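CT253 (Chlamydia trachomatis serovar L2, PDB 6UXC) is of unknown function but is a predicted lipoprotein carrying a signal sequence and belongs to an uncharacterised protein family. Local coordinates at residues Phe74-Ala86 with Arg121-Ile133. Residues are numbered along the deposited sequence; the frame is centred on the assembly and turned at random.
Sequences FFSPTPNISPELA and RVFDIRHNKVSMI
R121 reaches from its strand into the bend of 74-86 and binds three backbone carbonyl oxygens there. R121 NH1 donates to F74 O at 3.0 Å and to S76 O at 2.8 Å, the second bond being the straighter (165°). R121 NH2 donates to P77 O at 3.0 Å and only weakly to S76 O. The nitrogens sit above the carbonyl planes. The chain is extended from CG to NE, which carries the group out to the loop, and R121 NE hydrogen-bonds to Q135 OE1, in the neighbouring strand. The bonds to the loop, all close to its plane, fix how the guanidinium is turned, and M132 CE lies over the centre of one face.

F74 points a ring edge at the face of F123 in a T-shaped stack, centroids 4.8 Å apart and planes at 80°. F74 CD2 stands over the centre of the F123 ring; M132 CG lies over the opposite face, toward the rim. I81 CD1 rests on one face of F74, toward its rim.

M132 turns at its last torsion (chi3 -53°), and M132 CE presses tightly on P79 CG at 3.4 Å. V130 uses both methyls: CG1 meets I81 CB at 4.0 Å, CG2 meets A86 CB at 3.8 Å. P83 lays its ring against the backbone of the turn, P83 CG 3.0 Å from N128 O.

Strands 113-124 and 131-143 form a beta hairpin; entering its turn, D124 OD1 accepts from R126 N in an Asx turn, and the R126 guanidinium grips the carboxylate side-on. The arrangement is a long connection, between helix 68-72 and strand 94-105, packed across one face of the hairpin end at the margin of a mixed sheet.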
ATOM      1  N   PHE A  74       4.453  12.091   4.536  1.00 24.45           N
ATOM      2  CA  PHE A  74       3.971  11.808   3.185  1.00 25.55           C
ATOM      3  C   PHE A  74       2.484  11.497   3.139  1.00 27.24           C
ATOM      4  O   PHE A  74       1.913  11.447   2.041  1.00 25.98           O
ATOM      5  CB  PHE A  74       4.768  10.640   2.580  1.00 22.36           C
ATOM      6  CG  PHE A  74       6.205  10.980   2.313  1.00 22.46           C
ATOM      7  CD1 PHE A  74       7.172  10.776   3.281  1.00 25.20           C
ATOM      8  CD2 PHE A  74       6.575  11.514   1.085  1.00 26.79           C
ATOM      9  CE1 PHE A  74       8.509  11.107   3.015  1.00 24.95           C
ATOM     10  CE2 PHE A  74       7.882  11.848   0.836  1.00 30.76           C
ATOM     11  CZ  PHE A  74       8.846  11.636   1.812  1.00 26.94           C
ATOM     12  N   PHE A  75       1.843  11.321   4.294  1.00 24.80           N
ATOM     13  CA  PHE A  75       0.415  11.057   4.380  1.00 24.20           C
ATOM     14  C   PHE A  75      -0.394  12.257   4.839  1.00 27.32           C
ATOM     15  O   PHE A  75      -1.603  12.122   5.042  1.00 28.72           O
ATOM     16  CB  PHE A  75       0.150   9.893   5.324  1.00 23.60           C
ATOM     17  CG  PHE A  75       0.739   8.599   4.839  1.00 23.06           C
ATOM     18  CD1 PHE A  75       0.143   7.925   3.777  1.00 25.67           C
ATOM     19  CD2 PHE A  75       1.900   8.079   5.388  1.00 23.67           C
ATOM     20  CE1 PHE A  75       0.648   6.727   3.331  1.00 27.16           C
ATOM     21  CE2 PHE A  75       2.435   6.879   4.907  1.00 24.57           C
ATOM     22  CZ  PHE A  75       1.799   6.214   3.864  1.00 25.93           C
ATOM     23  N   SER A  76       0.245  13.398   5.062  1.00 25.22           N
ATOM     24  CA  SER A  76      -0.494  14.611   5.393  1.00 27.28           C
ATOM     25  C   SER A  76      -1.405  14.976   4.231  1.00 28.08           C
ATOM     26  O   SER A  76      -0.961  14.953   3.078  1.00 27.45           O
ATOM     27  CB  SER A  76       0.480  15.748   5.665  1.00 27.31           C
ATOM     28  OG  SER A  76      -0.226  16.933   5.936  1.00 27.30           O
ATOM     29  N   PRO A  77      -2.669  15.330   4.459  1.00 27.17           N
ATOM     30  CA  PRO A  77      -3.537  15.704   3.335  1.00 29.16           C
ATOM     31  C   PRO A  77      -2.927  16.790   2.452  1.00 32.44           C
ATOM     32  O   PRO A  77      -2.962  16.685   1.216  1.00 31.57           O
ATOM     33  CB  PRO A  77      -4.838  16.140   4.036  1.00 29.09           C
ATOM     34  CG  PRO A  77      -4.882  15.220   5.261  1.00 28.26           C
ATOM     35  CD  PRO A  77      -3.424  15.193   5.723  1.00 28.10           C
ATOM     36  N   THR A  78      -2.299  17.797   3.048  1.00 31.60           N
ATOM     37  CA  THR A  78      -1.491  18.758   2.290  1.00 29.73           C
ATOM     38  C   THR A  78      -0.039  18.633   2.753  1.00 28.05           C
ATOM     39  O   THR A  78       0.336  19.213   3.777  1.00 29.25           O
ATOM     40  CB  THR A  78      -1.994  20.184   2.491  1.00 35.05           C
ATOM     41  OG1 THR A  78      -3.365  20.282   2.049  1.00 32.47           O
ATOM     42  CG2 THR A  78      -1.120  21.189   1.701  1.00 34.77           C
ATOM     43  N   PRO A  79       0.810  17.914   2.014  1.00 27.94           N
ATOM     44  CA  PRO A  79       2.175  17.693   2.506  1.00 29.63           C
ATOM     45  C   PRO A  79       3.012  18.950   2.423  1.00 32.48           C
ATOM     46  O   PRO A  79       2.838  19.798   1.550  1.00 31.35           O
ATOM     47  CB  PRO A  79       2.727  16.609   1.571  1.00 34.68           C
ATOM     48  CG  PRO A  79       1.552  16.015   0.885  1.00 38.87           C
ATOM     49  CD  PRO A  79       0.484  17.072   0.860  1.00 30.07           C
ATOM     50  N   ASN A  80       3.960  19.050   3.342  1.00 26.88           N
ATOM     51  CA  ASN A  80       4.949  20.116   3.328  1.00 28.93           C
ATOM     52  C   ASN A  80       6.233  19.445   3.795  1.00 31.62           C
ATOM     53  O   ASN A  80       6.399  19.220   4.998  1.00 31.13           O
ATOM     54  CB  ASN A  80       4.557  21.278   4.223  1.00 30.39           C
ATOM     55  CG  ASN A  80       5.473  22.444   4.029  1.00 38.18           C
ATOM     56  OD1 ASN A  80       6.654  22.359   4.350  1.00 50.21           O
ATOM     57  ND2 ASN A  80       4.961  23.517   3.457  1.00 37.42           N
ATOM     58  N   ILE A  81       7.101  19.081   2.845  1.00 27.19           N
ATOM     59  CA  ILE A  81       8.254  18.207   3.093  1.00 26.67           C
ATOM     60  C   ILE A  81       9.484  18.890   2.497  1.00 29.80           C
ATOM     61  O   ILE A  81       9.630  18.936   1.274  1.00 33.73           O
ATOM     62  CB  ILE A  81       8.065  16.812   2.484  1.00 25.69           C
ATOM     63  CG1 ILE A  81       6.746  16.190   2.982  1.00 29.58           C
ATOM     64  CG2 ILE A  81       9.220  15.874   2.824  1.00 27.71           C
ATOM     65  CD1 ILE A  81       6.386  14.902   2.334  1.00 28.66           C
ATOM     66  N   SER A  82      10.368  19.393   3.352  1.00 32.03           N
ATOM     67  CA  SER A  82      11.625  19.974   2.882  1.00 30.34           C
ATOM     68  C   SER A  82      12.543  18.869   2.382  1.00 31.69           C
ATOM     69  O   SER A  82      12.401  17.711   2.768  1.00 32.53           O
ATOM     70  CB  SER A  82      12.332  20.704   4.015  1.00 39.69           C
ATOM     71  OG  SER A  82      12.839  19.732   4.935  1.00 40.86           O
ATOM     72  N   PRO A  83      13.501  19.194   1.523  1.00 37.27           N
ATOM     73  CA  PRO A  83      14.435  18.148   1.092  1.00 33.39           C
ATOM     74  C   PRO A  83      15.173  17.500   2.253  1.00 28.03           C
ATOM     75  O   PRO A  83      15.462  16.295   2.226  1.00 30.32           O
ATOM     76  CB  PRO A  83      15.393  18.900   0.150  1.00 45.58           C
ATOM     77  CG  PRO A  83      14.630  20.095  -0.300  1.00 64.67           C
ATOM     78  CD  PRO A  83      13.743  20.480   0.849  1.00 41.46           C
ATOM     79  N   GLU A  84      15.528  18.298   3.259  1.00 28.77           N
ATOM     80  CA  GLU A  84      16.206  17.754   4.425  1.00 31.91           C
ATOM     81  C   GLU A  84      15.387  16.649   5.060  1.00 33.54           C
ATOM     82  O   GLU A  84      15.946  15.688   5.589  1.00 33.50           O
ATOM     83  CB  GLU A  84      16.436  18.880   5.438  1.00 41.62           C
ATOM     84  CG  GLU A  84      17.102  18.489   6.725  1.00 58.88           C
ATOM     85  CD  GLU A  84      17.242  19.682   7.674  1.00 66.04           C
ATOM     86  OE1 GLU A  84      16.239  20.404   7.914  1.00 57.22           O
ATOM     87  OE2 GLU A  84      18.362  19.910   8.164  1.00 62.12           O
ATOM     88  N   LEU A  85      14.060  16.792   5.046  1.00 29.58           N
ATOM     89  CA  LEU A  85      13.162  15.842   5.706  1.00 27.84           C
ATOM     90  C   LEU A  85      12.898  14.577   4.875  1.00 29.43           C
ATOM     91  O   LEU A  85      12.184  13.698   5.356  1.00 30.22           O
ATOM     92  CB  LEU A  85      11.844  16.530   6.037  1.00 30.23           C
ATOM     93  CG  LEU A  85      11.812  17.119   7.446  1.00 55.18           C
ATOM     94  CD1 LEU A  85      10.660  18.114   7.588  1.00 82.97           C
ATOM     95  CD2 LEU A  85      11.717  15.960   8.481  1.00 33.22           C
ATOM     96  N   ALA A  86      13.487  14.451   3.680  1.00 28.95           N
ATOM     97  CA  ALA A  86      13.334  13.258   2.862  1.00 29.75           C
ATOM     98  C   ALA A  86      14.606  12.429   2.745  1.00 26.26           C
ATOM     99  O   ALA A  86      14.554  11.338   2.168  1.00 26.30           O
ATOM    100  CB  ALA A  86      12.829  13.616   1.454  1.00 29.01           C
ATOM    101  N   ARG A 121      -0.164   7.341  -3.101  1.00 23.72           N
ATOM    102  CA  ARG A 121       0.648   8.468  -3.498  1.00 24.79           C
ATOM    103  C   ARG A 121       2.029   7.988  -3.910  1.00 24.70           C
ATOM    104  O   ARG A 121       2.578   7.061  -3.316  1.00 24.58           O
ATOM    105  CB  ARG A 121       0.789   9.467  -2.365  1.00 25.88           C
ATOM    106  CG  ARG A 121      -0.442  10.251  -2.113  1.00 25.43           C
ATOM    107  CD  ARG A 121      -0.308  11.037  -0.855  1.00 26.59           C
ATOM    108  NE  ARG A 121      -1.345  12.049  -0.750  1.00 28.40           N
ATOM    109  CZ  ARG A 121      -1.372  12.980   0.191  1.00 27.77           C
ATOM    110  NH1 ARG A 121      -0.443  12.981   1.137  1.00 27.86           N
ATOM    111  NH2 ARG A 121      -2.318  13.910   0.171  1.00 31.02           N
ATOM    112  N   VAL A 122       2.602   8.638  -4.918  1.00 24.87           N
ATOM    113  CA  VAL A 122       4.016   8.465  -5.235  1.00 25.34           C
ATOM    114  C   VAL A 122       4.650   9.842  -5.243  1.00 26.63           C
ATOM    115  O   VAL A 122       4.123  10.768  -5.868  1.00 27.83           O
ATOM    116  CB  VAL A 122       4.230   7.772  -6.591  1.00 27.87           C
ATOM    117  CG1 VAL A 122       5.719   7.619  -6.849  1.00 25.43           C
ATOM    118  CG2 VAL A 122       3.553   6.437  -6.602  1.00 27.16           C
ATOM    119  N   PHE A 123       5.786   9.960  -4.580  1.00 23.73           N
ATOM    120  CA  PHE A 123       6.550  11.197  -4.527  1.00 26.98           C
ATOM    121  C   PHE A 123       7.871  10.987  -5.244  1.00 29.38           C
ATOM    122  O   PHE A 123       8.486   9.928  -5.104  1.00 28.12           O
ATOM    123  CB  PHE A 123       6.858  11.615  -3.101  1.00 25.28           C
ATOM    124  CG  PHE A 123       5.649  12.019  -2.282  1.00 23.85           C
ATOM    125  CD1 PHE A 123       4.780  11.070  -1.774  1.00 24.34           C
ATOM    126  CD2 PHE A 123       5.386  13.366  -2.060  1.00 25.91           C
ATOM    127  CE1 PHE A 123       3.679  11.465  -1.027  1.00 29.33           C
ATOM    128  CE2 PHE A 123       4.311  13.757  -1.318  1.00 27.38           C
ATOM    129  CZ  PHE A 123       3.453  12.806  -0.799  1.00 27.98           C
ATOM    130  N   ASP A 124       8.318  12.009  -5.966  1.00 29.05           N
ATOM    131  CA  ASP A 124       9.631  12.041  -6.598  1.00 26.36           C
ATOM    132  C   ASP A 124      10.567  12.775  -5.653  1.00 31.77           C
ATOM    133  O   ASP A 124      10.315  13.937  -5.335  1.00 29.37           O
ATOM    134  CB  ASP A 124       9.546  12.776  -7.933  1.00 27.86           C
ATOM    135  CG  ASP A 124      10.803  12.689  -8.756  1.00 34.74           C
ATOM    136  OD1 ASP A 124      11.889  12.329  -8.248  1.00 30.84           O
ATOM    137  OD2 ASP A 124      10.687  13.033  -9.965  1.00 37.18           O
ATOM    138  N   ILE A 125      11.628  12.114  -5.194  1.00 28.40           N
ATOM    139  CA  ILE A 125      12.555  12.770  -4.276  1.00 27.91           C
ATOM    140  C   ILE A 125      13.943  12.951  -4.902  1.00 28.44           C
ATOM    141  O   ILE A 125      14.941  13.156  -4.191  1.00 30.81           O
ATOM    142  CB  ILE A 125      12.605  12.045  -2.914  1.00 27.06           C
ATOM    143  CG1 ILE A 125      13.111  10.612  -3.042  1.00 27.24           C
ATOM    144  CG2 ILE A 125      11.212  12.049  -2.241  1.00 27.39           C
ATOM    145  CD1 ILE A 125      13.488   9.993  -1.716  1.00 31.11           C
ATOM    146  N   ARG A 126      14.027  12.941  -6.234  1.00 28.38           N
ATOM    147  CA  ARG A 126      15.274  13.251  -6.897  1.00 30.31           C
ATOM    148  C   ARG A 126      15.572  14.746  -6.852  1.00 38.49           C
ATOM    149  O   ARG A 126      14.695  15.584  -6.627  1.00 35.24           O
ATOM    150  CB  ARG A 126      15.213  12.777  -8.349  1.00 34.19           C
ATOM    151  CG  ARG A 126      15.059  11.257  -8.424  1.00 33.59           C
ATOM    152  CD  ARG A 126      14.951  10.793  -9.877  1.00 36.74           C
ATOM    153  NE  ARG A 126      13.643  11.161 -10.380  1.00 35.77           N
ATOM    154  CZ  ARG A 126      13.200  10.921 -11.604  1.00 44.21           C
ATOM    155  NH1 ARG A 126      13.973  10.320 -12.500  1.00 45.95           N
ATOM    156  NH2 ARG A 126      11.974  11.300 -11.926  1.00 41.52           N
ATOM    157  N   HIS A 127      16.844  15.068  -7.089  1.00 34.07           N
ATOM    158  CA  HIS A 127      17.288  16.441  -7.357  1.00 34.17           C
ATOM    159  C   HIS A 127      17.041  17.373  -6.176  1.00 35.99           C
ATOM    160  O   HIS A 127      16.799  18.572  -6.360  1.00 40.92           O
ATOM    161  CB  HIS A 127      16.622  16.966  -8.621  1.00 37.17           C
ATOM    162  CG  HIS A 127      16.816  16.057  -9.786  1.00 48.11           C
ATOM    163  ND1 HIS A 127      15.770  15.536 -10.514  1.00 56.12           N
ATOM    164  CD2 HIS A 127      17.945  15.527 -10.313  1.00 51.10           C
ATOM    165  CE1 HIS A 127      16.247  14.741 -11.455  1.00 52.25           C
ATOM    166  NE2 HIS A 127      17.564  14.716 -11.352  1.00 57.77           N
ATOM    167  N   ASN A 128      17.153  16.831  -4.960  1.00 33.43           N
ATOM    168  CA  ASN A 128      17.005  17.597  -3.724  1.00 41.40           C
ATOM    169  C   ASN A 128      15.665  18.311  -3.671  1.00 34.04           C
ATOM    170  O   ASN A 128      15.556  19.389  -3.085  1.00 40.94           O
ATOM    171  CB  ASN A 128      18.138  18.623  -3.541  1.00 40.71           C
ATOM    172  CG  ASN A 128      19.447  17.987  -3.131  1.00 70.76           C
ATOM    173  OD1 ASN A 128      19.472  17.008  -2.390  1.00 80.54           O
ATOM    174  ND2 ASN A 128      20.551  18.557  -3.603  1.00 85.84           N
ATOM    175  N   LYS A 129      14.641  17.712  -4.281  1.00 35.26           N
ATOM    176  CA  LYS A 129      13.289  18.247  -4.264  1.00 38.64           C
ATOM    177  C   LYS A 129      12.337  17.138  -3.841  1.00 35.63           C
ATOM    178  O   LYS A 129      12.695  15.963  -3.830  1.00 31.71           O
ATOM    179  CB  LYS A 129      12.898  18.807  -5.636  1.00 38.75           C
ATOM    180  CG  LYS A 129      13.732  20.035  -6.067  1.00 46.31           C
ATOM    181  N   VAL A 130      11.125  17.519  -3.453  1.00 34.63           N
ATOM    182  CA  VAL A 130      10.081  16.565  -3.083  1.00 30.32           C
ATOM    183  C   VAL A 130       8.811  16.998  -3.799  1.00 33.30           C
ATOM    184  O   VAL A 130       8.319  18.113  -3.582  1.00 37.50           O
ATOM    185  CB  VAL A 130       9.842  16.493  -1.557  1.00 29.48           C
ATOM    186  CG1 VAL A 130       8.797  15.466  -1.216  1.00 30.43           C
ATOM    187  CG2 VAL A 130      11.116  16.199  -0.789  1.00 30.35           C
ATOM    188  N   SER A 131       8.270  16.121  -4.629  1.00 33.09           N
ATOM    189  CA  SER A 131       7.082  16.426  -5.411  1.00 33.01           C
ATOM    190  C   SER A 131       6.178  15.215  -5.448  1.00 37.36           C
ATOM    191  O   SER A 131       6.647  14.093  -5.640  1.00 33.96           O
ATOM    192  CB  SER A 131       7.441  16.818  -6.843  1.00 35.08           C
ATOM    193  OG  SER A 131       8.600  17.618  -6.846  1.00 60.87           O
ATOM    194  N   MET A 132       4.884  15.441  -5.282  1.00 30.72           N
ATOM    195  CA  MET A 132       3.904  14.373  -5.431  1.00 32.00           C
ATOM    196  C   MET A 132       3.524  14.239  -6.905  1.00 35.06           C
ATOM    197  O   MET A 132       2.928  15.161  -7.474  1.00 42.76           O
ATOM    198  CB  MET A 132       2.663  14.655  -4.585  1.00 35.36           C
ATOM    199  CG  MET A 132       1.776  13.447  -4.462  1.00 33.30           C
ATOM    200  SD  MET A 132       0.281  13.612  -3.456  1.00 40.61           S
ATOM    201  CE  MET A 132       0.859  14.239  -1.897  1.00 62.67           C
ATOM    202  N   ILE A 133       3.828  13.083  -7.511  1.00 29.78           N
ATOM    203  CA  ILE A 133       3.607  12.880  -8.948  1.00 34.03           C
ATOM    204  C   ILE A 133       2.390  12.017  -9.255  1.00 41.99           C
ATOM    205  O   ILE A 133       1.995  11.916 -10.431  1.00 36.42           O
ATOM    206  CB  ILE A 133       4.842  12.264  -9.637  1.00 38.32           C
ATOM    207  CG1 ILE A 133       5.163  10.887  -9.060  1.00 36.08           C
ATOM    208  CG2 ILE A 133       6.030  13.213  -9.492  1.00 38.85           C
ATOM    209  CD1 ILE A 133       6.148  10.083  -9.892  1.00 43.56           C
TER